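Local coordinates for UDP-glucose 4-epimerase (Campylobacter jejuni subsp. jejuni serotype O:2, PDB 7K3P), which interconverts UDP-glucose and UDP-galactose, and probably UDP-GlcNAc and UDP-GalNAc, by inverting the sugar at C4 using bound NAD, at residues A[131-136]-A[181-186]; A[171-176]-A[185-190]; A[245-250]-A[325-330]. The protein carries 2 engineered substitutions. One frame throughout, in Å; residues are numbered along the deposited sequence.

Contact 1. Residues A[131-136]-A[181-186]; sequences NKFIFS and PEFKHC. With NAD (nicotinamide-adenine-dinucleotide), chain C.
F183, the residue just before strand 184-189, lays its ring along the start of strand 132-136. Its CB stands 3.6 Å from OD1 of N131. With CG anti to the backbone N (chi1 175°), the ring is carried toward F133, and its CD1 edge lies 3.8 Å from N131 OD1, which sits in the ring plane where the slightly positive C-H rim suits an amide oxygen. Further out CE1 approaches F133 CB, and the tip atom CZ closes on that CB at 3.6 Å; the two phenylalanines cross obliquely.

Behind this apolar pair the backbones run in parallel register. K184 N donates to N131 O (2.7 Å), F133 N to K184 O, C186 N to F133 O (2.8 Å) and F135 N to C186 O, so each strand uses alternate residues, as parallel pairing requires. K132, I134, K184 and C186 share one face, the aliphatic I134 and compact C186 buried there and the lysines partly exposed, K184 NZ bonding to the L262 and N265 carbonyls.

The two are neighbouring inner strands of a Rossmann-type parallel sheet. Helices 107-127 and 161-179 pack on the face of F133, helix 248-261 on that of I134, with strand 90-93 beside 132-136 and 268-271 beside 184-189.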
# COMPACT_ATOMS: atom_id res chain seq x y z
N ASN A 131 -19.49 -5.72 -8.28
CA ASN A 131 -19.49 -6.13 -6.89
C ASN A 131 -18.87 -7.51 -6.63
O ASN A 131 -18.94 -8.04 -5.53
CB ASN A 131 -20.90 -6.03 -6.30
CG ASN A 131 -21.19 -4.63 -5.78
OD1 ASN A 131 -20.32 -3.99 -5.17
ND2 ASN A 131 -22.40 -4.14 -6.02
N LYS A 132 -18.27 -8.08 -7.67
CA LYS A 132 -17.45 -9.27 -7.53
C LYS A 132 -16.08 -9.01 -8.15
O LYS A 132 -15.97 -8.70 -9.34
CB LYS A 132 -18.13 -10.48 -8.18
CG LYS A 132 -19.43 -10.90 -7.45
CD LYS A 132 -20.24 -11.88 -8.28
CE LYS A 132 -21.55 -12.21 -7.56
NZ LYS A 132 -22.35 -13.16 -8.35
N PHE A 133 -15.03 -9.12 -7.33
CA PHE A 133 -13.67 -8.80 -7.77
C PHE A 133 -12.74 -9.99 -7.50
O PHE A 133 -12.50 -10.32 -6.34
CB PHE A 133 -13.19 -7.56 -7.00
CG PHE A 133 -11.96 -6.90 -7.59
CD1 PHE A 133 -10.74 -7.55 -7.62
CD2 PHE A 133 -12.04 -5.60 -8.08
CE1 PHE A 133 -9.60 -6.93 -8.15
CE2 PHE A 133 -10.92 -4.97 -8.62
CZ PHE A 133 -9.70 -5.64 -8.66
N ILE A 134 -12.25 -10.65 -8.55
CA ILE A 134 -11.30 -11.73 -8.33
C ILE A 134 -9.89 -11.19 -8.58
O ILE A 134 -9.59 -10.69 -9.68
CB ILE A 134 -11.64 -13.00 -9.17
CG1 ILE A 134 -12.97 -13.62 -8.68
CG2 ILE A 134 -10.55 -14.06 -9.02
CD1 ILE A 134 -14.16 -13.15 -9.44
N PHE A 135 -9.05 -11.23 -7.55
CA PHE A 135 -7.70 -10.63 -7.63
C PHE A 135 -6.61 -11.69 -7.62
O PHE A 135 -6.52 -12.50 -6.69
CB PHE A 135 -7.51 -9.66 -6.46
CG PHE A 135 -6.16 -8.98 -6.44
CD1 PHE A 135 -5.65 -8.39 -7.60
CD2 PHE A 135 -5.43 -8.89 -5.26
CE1 PHE A 135 -4.39 -7.75 -7.58
CE2 PHE A 135 -4.19 -8.25 -5.22
CZ PHE A 135 -3.67 -7.67 -6.39
N SER A 136 -5.79 -11.69 -8.68
CA SER A 136 -4.60 -12.53 -8.71
C SER A 136 -3.53 -11.90 -7.82
O SER A 136 -2.83 -10.97 -8.25
CB SER A 136 -4.06 -12.62 -10.13
OG SER A 136 -5.04 -13.07 -11.03
N PRO A 181 -20.32 -3.63 2.17
CA PRO A 181 -20.72 -5.04 2.37
C PRO A 181 -21.17 -5.71 1.08
O PRO A 181 -20.96 -6.91 0.90
CB PRO A 181 -21.90 -4.92 3.34
CG PRO A 181 -21.55 -3.73 4.17
CD PRO A 181 -20.86 -2.76 3.23
N GLU A 182 -21.76 -4.92 0.18
CA GLU A 182 -22.20 -5.43 -1.11
C GLU A 182 -21.04 -5.80 -2.03
O GLU A 182 -21.19 -6.62 -2.95
CB GLU A 182 -23.13 -4.41 -1.79
CG GLU A 182 -22.44 -3.08 -2.24
CD GLU A 182 -22.30 -2.05 -1.11
OE1 GLU A 182 -22.20 -2.44 0.07
OE2 GLU A 182 -22.29 -0.83 -1.41
N PHE A 183 -19.87 -5.20 -1.80
CA PHE A 183 -18.71 -5.42 -2.66
C PHE A 183 -17.94 -6.66 -2.21
O PHE A 183 -17.39 -6.68 -1.10
CB PHE A 183 -17.79 -4.18 -2.67
CG PHE A 183 -16.51 -4.39 -3.45
CD1 PHE A 183 -16.51 -4.29 -4.84
CD2 PHE A 183 -15.32 -4.66 -2.79
CE1 PHE A 183 -15.33 -4.47 -5.57
CE2 PHE A 183 -14.13 -4.84 -3.50
CZ PHE A 183 -14.13 -4.75 -4.89
N LYS A 184 -17.89 -7.68 -3.07
CA LYS A 184 -17.24 -8.95 -2.75
C LYS A 184 -15.93 -9.16 -3.51
O LYS A 184 -15.86 -8.97 -4.73
CB LYS A 184 -18.15 -10.15 -3.06
CG LYS A 184 -19.37 -10.33 -2.16
CD LYS A 184 -20.03 -11.66 -2.55
CE LYS A 184 -21.29 -11.99 -1.77
NZ LYS A 184 -21.89 -13.23 -2.36
N HIS A 185 -14.90 -9.58 -2.79
CA HIS A 185 -13.61 -9.84 -3.41
C HIS A 185 -13.17 -11.26 -3.08
O HIS A 185 -13.44 -11.75 -1.99
CB HIS A 185 -12.55 -8.85 -2.92
CG HIS A 185 -12.18 -9.01 -1.48
ND1 HIS A 185 -12.80 -8.30 -0.47
CD2 HIS A 185 -11.23 -9.78 -0.88
CE1 HIS A 185 -12.25 -8.63 0.70
NE2 HIS A 185 -11.31 -9.53 0.48
N CYS A 186 -12.51 -11.90 -4.03
CA CYS A 186 -11.84 -13.15 -3.73
C CYS A 186 -10.39 -13.04 -4.19
O CYS A 186 -10.12 -12.82 -5.36
CB CYS A 186 -12.52 -14.30 -4.46
SG CYS A 186 -11.94 -15.92 -3.89
PA NAD C . 1.45 -11.67 -17.82
O1A NAD C . 2.50 -10.60 -18.00
O2A NAD C . 1.53 -12.69 -18.92
O5B NAD C . -0.00 -11.05 -17.87
C5B NAD C . -0.15 -9.70 -17.54
C4B NAD C . -1.04 -9.05 -18.52
O4B NAD C . -1.51 -7.81 -18.06
C3B NAD C . -0.30 -8.80 -19.87
O3B NAD C . -0.95 -9.31 -21.10
C2B NAD C . -0.00 -7.28 -19.83
O2B NAD C . 0.07 -6.70 -21.07
C1B NAD C . -1.18 -6.82 -19.04
N9A NAD C . -0.97 -5.51 -18.41
C8A NAD C . 0.05 -5.16 -17.59
N7A NAD C . -0.06 -3.88 -17.22
C5A NAD C . -1.15 -3.35 -17.79
C6A NAD C . -1.76 -2.08 -17.78
N6A NAD C . -1.17 -1.02 -17.00
N1A NAD C . -2.90 -1.87 -18.46
C2A NAD C . -3.47 -2.84 -19.19
N3A NAD C . -2.91 -4.09 -19.25
C4A NAD C . -1.76 -4.37 -18.56
O3 NAD C . 1.67 -12.34 -16.39
PN NAD C . 0.95 -13.66 -15.93
O1N NAD C . -0.16 -14.04 -16.88
O2N NAD C . 1.99 -14.74 -15.89
O5D NAD C . 0.38 -13.41 -14.48
C5D NAD C . -0.84 -12.71 -14.36
C4D NAD C . -1.16 -12.40 -12.90
O4D NAD C . -1.00 -13.55 -12.09
C3D NAD C . -0.38 -11.24 -12.31
O3D NAD C . -1.19 -10.50 -11.49
C2D NAD C . 0.65 -11.85 -11.45
O2D NAD C . 1.08 -11.04 -10.42
C1D NAD C . -0.08 -13.15 -11.01
N1N NAD C . 0.85 -14.30 -10.58
C2N NAD C . 1.58 -14.88 -11.60
C3N NAD C . 2.44 -15.93 -11.29
C7N NAD C . 3.25 -16.58 -12.39
O7N NAD C . 3.19 -16.18 -13.54
N7N NAD C . 4.11 -17.66 -12.06
C4N NAD C . 2.54 -16.38 -9.99
C5N NAD C . 1.80 -15.79 -8.99
C6N NAD C . 0.93 -14.73 -9.28

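Contact 2. Residues A[171-176]-A[185-190]; sequences EVLRDA and HCILRY. With NAD (nicotinamide-adenine-dinucleotide), chain C.
Apolar packing joins L173 of helix 161-179 to H185 and I187 of the strand antiparallel to it. L173 CB sits over one face of the imidazole, a CH-pi contact 4.2 Å from the ring centroid, while the branch CD1 reaches I187 CG1 at 3.9 Å. H185 meets the helix flat because its CG stands between the backbone N and the carbonyl carbon (chi1 68°), turning the ring along the helix surface.

A bridging water, in the plane of both the imidazole and the R174 guanidinium, accepts from R174 NE (3.1 Å) and pairs with H185 NE2 (2.9 Å). The other ring nitrogen, ND1, bonds to S177.

Since helix 161-179 leads from strand 132-136 to the neighbouring parallel strand 184-189, this is the packing of a beta-alpha-beta crossover, the unit of the Rossmann fold.

Charge gathers at R174 and R189, whose NH2 atoms lie 3.1 Å apart with guanidinium planes nearly perpendicular. E170 OE1 takes a salt bridge from each NH2, offsetting the like charges; extended R189 reaches it.

Ligand binding occupies the strand's far end, where Y190 OH donates to NAD O4D (2.9 Å) and ring atom CE2 approaches the nicotinamide C5N at 3.2 Å.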
# COMPACT_ATOMS: atom_id res chain seq x y z
N GLU A 171 -5.01 -5.28 0.80
CA GLU A 171 -5.49 -4.52 1.95
C GLU A 171 -6.53 -3.48 1.54
O GLU A 171 -7.48 -3.19 2.31
CB GLU A 171 -4.33 -3.86 2.71
CG GLU A 171 -3.35 -4.91 3.28
CD GLU A 171 -2.22 -4.29 4.10
OE1 GLU A 171 -2.07 -3.05 4.06
OE2 GLU A 171 -1.50 -5.06 4.78
N VAL A 172 -6.37 -2.93 0.34
CA VAL A 172 -7.38 -2.02 -0.20
C VAL A 172 -8.68 -2.79 -0.46
O VAL A 172 -9.77 -2.32 -0.13
CB VAL A 172 -6.89 -1.31 -1.48
CG1 VAL A 172 -8.00 -0.40 -2.07
CG2 VAL A 172 -5.64 -0.47 -1.19
N LEU A 173 -8.57 -3.99 -1.02
CA LEU A 173 -9.76 -4.81 -1.23
C LEU A 173 -10.49 -5.10 0.07
O LEU A 173 -11.73 -5.00 0.13
CB LEU A 173 -9.43 -6.12 -1.96
CG LEU A 173 -9.12 -6.03 -3.44
CD1 LEU A 173 -8.54 -7.36 -3.92
CD2 LEU A 173 -10.39 -5.66 -4.24
N ARG A 174 -9.74 -5.43 1.12
CA ARG A 174 -10.33 -5.68 2.45
C ARG A 174 -11.07 -4.47 3.00
O ARG A 174 -12.19 -4.60 3.50
CB ARG A 174 -9.27 -6.15 3.46
CG ARG A 174 -8.99 -7.66 3.43
CD ARG A 174 -7.57 -8.04 3.96
NE ARG A 174 -7.14 -9.18 3.16
CZ ARG A 174 -5.90 -9.48 2.79
NH1 ARG A 174 -4.85 -8.75 3.17
NH2 ARG A 174 -5.73 -10.55 2.04
N ASP A 175 -10.45 -3.29 2.92
CA ASP A 175 -11.11 -2.06 3.39
C ASP A 175 -12.33 -1.70 2.53
O ASP A 175 -13.33 -1.21 3.05
CB ASP A 175 -10.14 -0.87 3.45
CG ASP A 175 -9.28 -0.90 4.69
OD1 ASP A 175 -9.65 -1.62 5.63
OD2 ASP A 175 -8.24 -0.19 4.74
N ALA A 176 -12.24 -1.95 1.23
CA ALA A 176 -13.35 -1.68 0.32
C ALA A 176 -14.58 -2.52 0.71
O ALA A 176 -15.69 -2.00 0.78
CB ALA A 176 -12.95 -1.96 -1.10
N HIS A 185 -14.90 -9.58 -2.79
CA HIS A 185 -13.61 -9.84 -3.41
C HIS A 185 -13.17 -11.26 -3.08
O HIS A 185 -13.44 -11.75 -1.99
CB HIS A 185 -12.55 -8.85 -2.92
CG HIS A 185 -12.18 -9.01 -1.48
ND1 HIS A 185 -12.80 -8.30 -0.47
CD2 HIS A 185 -11.23 -9.78 -0.88
CE1 HIS A 185 -12.25 -8.63 0.70
NE2 HIS A 185 -11.31 -9.53 0.48
N CYS A 186 -12.51 -11.90 -4.03
CA CYS A 186 -11.84 -13.15 -3.73
C CYS A 186 -10.39 -13.04 -4.19
O CYS A 186 -10.12 -12.82 -5.36
CB CYS A 186 -12.52 -14.30 -4.46
SG CYS A 186 -11.94 -15.92 -3.89
N ILE A 187 -9.47 -13.19 -3.24
CA ILE A 187 -8.06 -13.08 -3.54
C ILE A 187 -7.43 -14.45 -3.70
O ILE A 187 -7.60 -15.32 -2.84
CB ILE A 187 -7.32 -12.33 -2.42
CG1 ILE A 187 -7.72 -10.85 -2.43
CG2 ILE A 187 -5.80 -12.51 -2.58
CD1 ILE A 187 -7.59 -10.18 -1.06
N LEU A 188 -6.68 -14.64 -4.78
CA LEU A 188 -5.99 -15.92 -4.99
C LEU A 188 -4.47 -15.74 -4.86
O LEU A 188 -3.86 -14.89 -5.54
CB LEU A 188 -6.35 -16.51 -6.37
CG LEU A 188 -7.85 -16.79 -6.60
CD1 LEU A 188 -8.09 -17.44 -7.94
CD2 LEU A 188 -8.37 -17.69 -5.49
N ARG A 189 -3.84 -16.52 -3.97
CA ARG A 189 -2.38 -16.52 -3.86
C ARG A 189 -1.83 -17.87 -4.34
O ARG A 189 -2.45 -18.91 -4.08
CB ARG A 189 -1.95 -16.30 -2.41
CG ARG A 189 -2.49 -15.03 -1.76
CD ARG A 189 -2.21 -15.06 -0.28
NE ARG A 189 -2.76 -13.90 0.42
CZ ARG A 189 -3.15 -13.93 1.68
NH1 ARG A 189 -3.03 -15.06 2.39
NH2 ARG A 189 -3.65 -12.84 2.24
N TYR A 190 -0.69 -17.85 -5.01
CA TYR A 190 -0.08 -19.08 -5.50
C TYR A 190 1.38 -18.86 -5.82
O TYR A 190 1.84 -17.72 -5.95
CB TYR A 190 -0.83 -19.61 -6.74
CG TYR A 190 -1.20 -18.54 -7.77
CD1 TYR A 190 -2.30 -17.71 -7.57
CD2 TYR A 190 -0.47 -18.40 -8.94
CE1 TYR A 190 -2.65 -16.73 -8.53
CE2 TYR A 190 -0.82 -17.46 -9.89
CZ TYR A 190 -1.90 -16.63 -9.68
OH TYR A 190 -2.22 -15.69 -10.64
PA NAD C . 1.45 -11.67 -17.82
O1A NAD C . 2.50 -10.60 -18.00
O2A NAD C . 1.53 -12.69 -18.92
O5B NAD C . -0.00 -11.05 -17.87
C5B NAD C . -0.15 -9.70 -17.54
C4B NAD C . -1.04 -9.05 -18.52
O4B NAD C . -1.51 -7.81 -18.06
C3B NAD C . -0.30 -8.80 -19.87
O3B NAD C . -0.95 -9.31 -21.10
C2B NAD C . -0.00 -7.28 -19.83
O2B NAD C . 0.07 -6.70 -21.07
C1B NAD C . -1.18 -6.82 -19.04
N9A NAD C . -0.97 -5.51 -18.41
C8A NAD C . 0.05 -5.16 -17.59
N7A NAD C . -0.06 -3.88 -17.22
C5A NAD C . -1.15 -3.35 -17.79
C6A NAD C . -1.76 -2.08 -17.78
N6A NAD C . -1.17 -1.02 -17.00
N1A NAD C . -2.90 -1.87 -18.46
C2A NAD C . -3.47 -2.84 -19.19
N3A NAD C . -2.91 -4.09 -19.25
C4A NAD C . -1.76 -4.37 -18.56
O3 NAD C . 1.67 -12.34 -16.39
PN NAD C . 0.95 -13.66 -15.93
O1N NAD C . -0.16 -14.04 -16.88
O2N NAD C . 1.99 -14.74 -15.89
O5D NAD C . 0.38 -13.41 -14.48
C5D NAD C . -0.84 -12.71 -14.36
C4D NAD C . -1.16 -12.40 -12.90
O4D NAD C . -1.00 -13.55 -12.09
C3D NAD C . -0.38 -11.24 -12.31
O3D NAD C . -1.19 -10.50 -11.49
C2D NAD C . 0.65 -11.85 -11.45
O2D NAD C . 1.08 -11.04 -10.42
C1D NAD C . -0.08 -13.15 -11.01
N1N NAD C . 0.85 -14.30 -10.58
C2N NAD C . 1.58 -14.88 -11.60
C3N NAD C . 2.44 -15.93 -11.29
C7N NAD C . 3.25 -16.58 -12.39
O7N NAD C . 3.19 -16.18 -13.54
N7N NAD C . 4.11 -17.66 -12.06
C4N NAD C . 2.54 -16.38 -9.99
C5N NAD C . 1.80 -15.79 -8.99
C6N NAD C . 0.93 -14.73 -9.28
O HOH W 1 -9.37 -11.03 2.11

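Contact 3. Residues A[245-250]-A[325-330]; sequences FIHVDD and PKYDDL
The imidazole of H247 carries the Y327 side chain over one face. Y327 CD2 stands 3.5 Å above the ring plane, displaced toward its rim, and Y327 CB makes a CH-pi contact 3.9 Å from the imidazole centroid. The two rings meet obliquely, their planes 36° apart. At the edge of H247, in its plane, lies CA of D249. ND1 accepts a hydrogen bond from D249 N (2.9 Å), which is tilted 21° out of the ring plane, so H247 serves as N-cap of helix 248-261 while its face is given to the tyrosine; a histidine can do both, having an acceptor nitrogen in a flat ring. With CG beside the carbonyl carbon (chi1 -169°), ND1 is turned to the helix's first amides and the ring face to Y327. Y327 runs on past the imidazole until CE2 meets D249 CB at 3.7 Å.

D250 makes the polar link. Its carboxylate grips two successive backbone amides of the loop: K326 N donates to OD1 (2.9 Å), on the syn side but out of the carboxylate plane, and Y327 N reaches the syn lone pair of OD2 (3.0 Å) along a more bent path. The hydroxyl of Y274 also bonds to OD2, so this buried acceptor is held from two sources and its carboxylate is probably stabilised as the anion. P325 packs its CB against D250 CG at 3.7 Å, a rigid apolar neighbour beside the carboxylate.

Helix 248-261 starts directly after strand 242-246, and its first turn lies against helix 27-37, which V248 and D249 touch. The loop 325-329 leads into helix 330-343, whose N-cap is D329. Through H247, D249 and D250 that loop is joined to the start of helix 248-261, while L330 rests on strand 278-279 and helix 280-291.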
# COMPACT_ATOMS: atom_id res chain seq x y z
N PHE A 245 4.59 -25.80 -7.68
CA PHE A 245 4.40 -25.34 -9.06
C PHE A 245 2.98 -25.66 -9.51
O PHE A 245 2.34 -26.56 -8.97
CB PHE A 245 5.40 -26.01 -9.99
CG PHE A 245 6.81 -25.92 -9.50
CD1 PHE A 245 7.56 -24.77 -9.74
CD2 PHE A 245 7.37 -26.97 -8.79
CE1 PHE A 245 8.86 -24.68 -9.27
CE2 PHE A 245 8.67 -26.88 -8.32
CZ PHE A 245 9.42 -25.73 -8.56
N ILE A 246 2.48 -24.93 -10.51
CA ILE A 246 1.11 -25.19 -10.97
C ILE A 246 0.96 -25.04 -12.48
O ILE A 246 1.62 -24.19 -13.11
CB ILE A 246 0.09 -24.31 -10.21
CG1 ILE A 246 -1.33 -24.83 -10.45
CG2 ILE A 246 0.24 -22.83 -10.61
CD1 ILE A 246 -2.33 -24.30 -9.43
N HIS A 247 0.10 -25.87 -13.06
CA HIS A 247 -0.16 -25.82 -14.50
C HIS A 247 -0.99 -24.58 -14.83
O HIS A 247 -1.91 -24.23 -14.10
CB HIS A 247 -0.89 -27.09 -14.95
CG HIS A 247 -0.97 -27.24 -16.44
ND1 HIS A 247 -1.91 -26.59 -17.20
CD2 HIS A 247 -0.21 -27.97 -17.30
CE1 HIS A 247 -1.74 -26.92 -18.47
NE2 HIS A 247 -0.71 -27.74 -18.56
N VAL A 248 -0.66 -23.91 -15.94
CA VAL A 248 -1.37 -22.67 -16.29
C VAL A 248 -2.88 -22.86 -16.41
O VAL A 248 -3.65 -21.94 -16.11
CB VAL A 248 -0.79 -22.01 -17.57
CG1 VAL A 248 -0.97 -22.94 -18.79
CG2 VAL A 248 -1.46 -20.66 -17.83
N ASP A 249 -3.32 -24.05 -16.82
CA ASP A 249 -4.76 -24.27 -16.99
C ASP A 249 -5.46 -24.56 -15.67
O ASP A 249 -6.68 -24.38 -15.55
CB ASP A 249 -5.03 -25.37 -18.04
CG ASP A 249 -4.83 -24.89 -19.48
OD1 ASP A 249 -5.32 -23.79 -19.82
OD2 ASP A 249 -4.15 -25.60 -20.26
N ASP A 250 -4.69 -25.00 -14.67
CA ASP A 250 -5.22 -25.27 -13.33
C ASP A 250 -5.33 -24.01 -12.48
O ASP A 250 -6.26 -23.85 -11.67
CB ASP A 250 -4.33 -26.30 -12.60
CG ASP A 250 -4.54 -27.72 -13.12
OD1 ASP A 250 -5.65 -28.01 -13.60
OD2 ASP A 250 -3.60 -28.54 -13.04
N PRO A 325 -8.23 -29.53 -9.89
CA PRO A 325 -7.18 -29.45 -10.91
C PRO A 325 -7.17 -30.73 -11.71
O PRO A 325 -7.58 -31.78 -11.21
CB PRO A 325 -5.89 -29.35 -10.07
CG PRO A 325 -6.25 -29.85 -8.70
CD PRO A 325 -7.70 -29.49 -8.52
N LYS A 326 -6.71 -30.68 -12.94
CA LYS A 326 -6.67 -31.91 -13.68
C LYS A 326 -5.34 -32.08 -14.42
O LYS A 326 -5.18 -32.99 -15.23
CB LYS A 326 -7.90 -32.04 -14.59
CG LYS A 326 -8.74 -30.76 -14.66
CD LYS A 326 -9.64 -30.74 -15.89
CE LYS A 326 -10.74 -31.80 -15.79
NZ LYS A 326 -11.90 -31.47 -16.67
N TYR A 327 -4.38 -31.20 -14.12
CA TYR A 327 -3.04 -31.37 -14.67
C TYR A 327 -1.95 -31.48 -13.60
O TYR A 327 -0.80 -31.10 -13.84
CB TYR A 327 -2.70 -30.29 -15.71
CG TYR A 327 -3.68 -30.22 -16.87
CD1 TYR A 327 -3.81 -31.28 -17.76
CD2 TYR A 327 -4.46 -29.09 -17.08
CE1 TYR A 327 -4.71 -31.22 -18.83
CE2 TYR A 327 -5.36 -29.01 -18.13
CZ TYR A 327 -5.48 -30.08 -19.00
OH TYR A 327 -6.37 -30.02 -20.05
N ASP A 328 -2.31 -32.01 -12.43
CA ASP A 328 -1.33 -32.36 -11.41
C ASP A 328 -0.56 -33.57 -11.92
O ASP A 328 -0.81 -34.71 -11.52
CB ASP A 328 -2.00 -32.69 -10.06
CG ASP A 328 -0.97 -32.87 -8.92
OD1 ASP A 328 0.25 -32.83 -9.21
OD2 ASP A 328 -1.38 -33.06 -7.75
N ASP A 329 0.37 -33.32 -12.84
CA ASP A 329 1.11 -34.37 -13.51
C ASP A 329 2.42 -33.74 -13.94
O ASP A 329 2.43 -32.89 -14.83
CB ASP A 329 0.30 -34.86 -14.72
CG ASP A 329 1.04 -35.88 -15.56
OD1 ASP A 329 2.22 -35.65 -15.92
OD2 ASP A 329 0.43 -36.92 -15.89
N LEU A 330 3.53 -34.14 -13.30
CA LEU A 330 4.80 -33.44 -13.48
C LEU A 330 5.27 -33.45 -14.93
O LEU A 330 5.87 -32.48 -15.40
CB LEU A 330 5.91 -34.02 -12.59
CG LEU A 330 6.78 -33.04 -11.78
CD1 LEU A 330 8.20 -33.55 -11.61
CD2 LEU A 330 6.78 -31.60 -12.33

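Contacts 1 and 2 are neighbours, with centres 7 Å apart: both use strand 184-189, share H185 and C186, and touch where F135 and F133 pack on L173. Along the chain, strand 132-136, helix 161-179 and strand 184-189 follow in that order, so the two together describe one crossover of the Rossmann-type sheet, whose strand ends lead to NAD. Contact 3 comes later, its centre about 25 Å from that of contact 1 and about 24 Å from that of contact 2, touching neither. Helix 248-261 is the bridge: it begins in contact 3 and packs on I134 and C186, relating the C-terminal part to the cofactor-binding sheet.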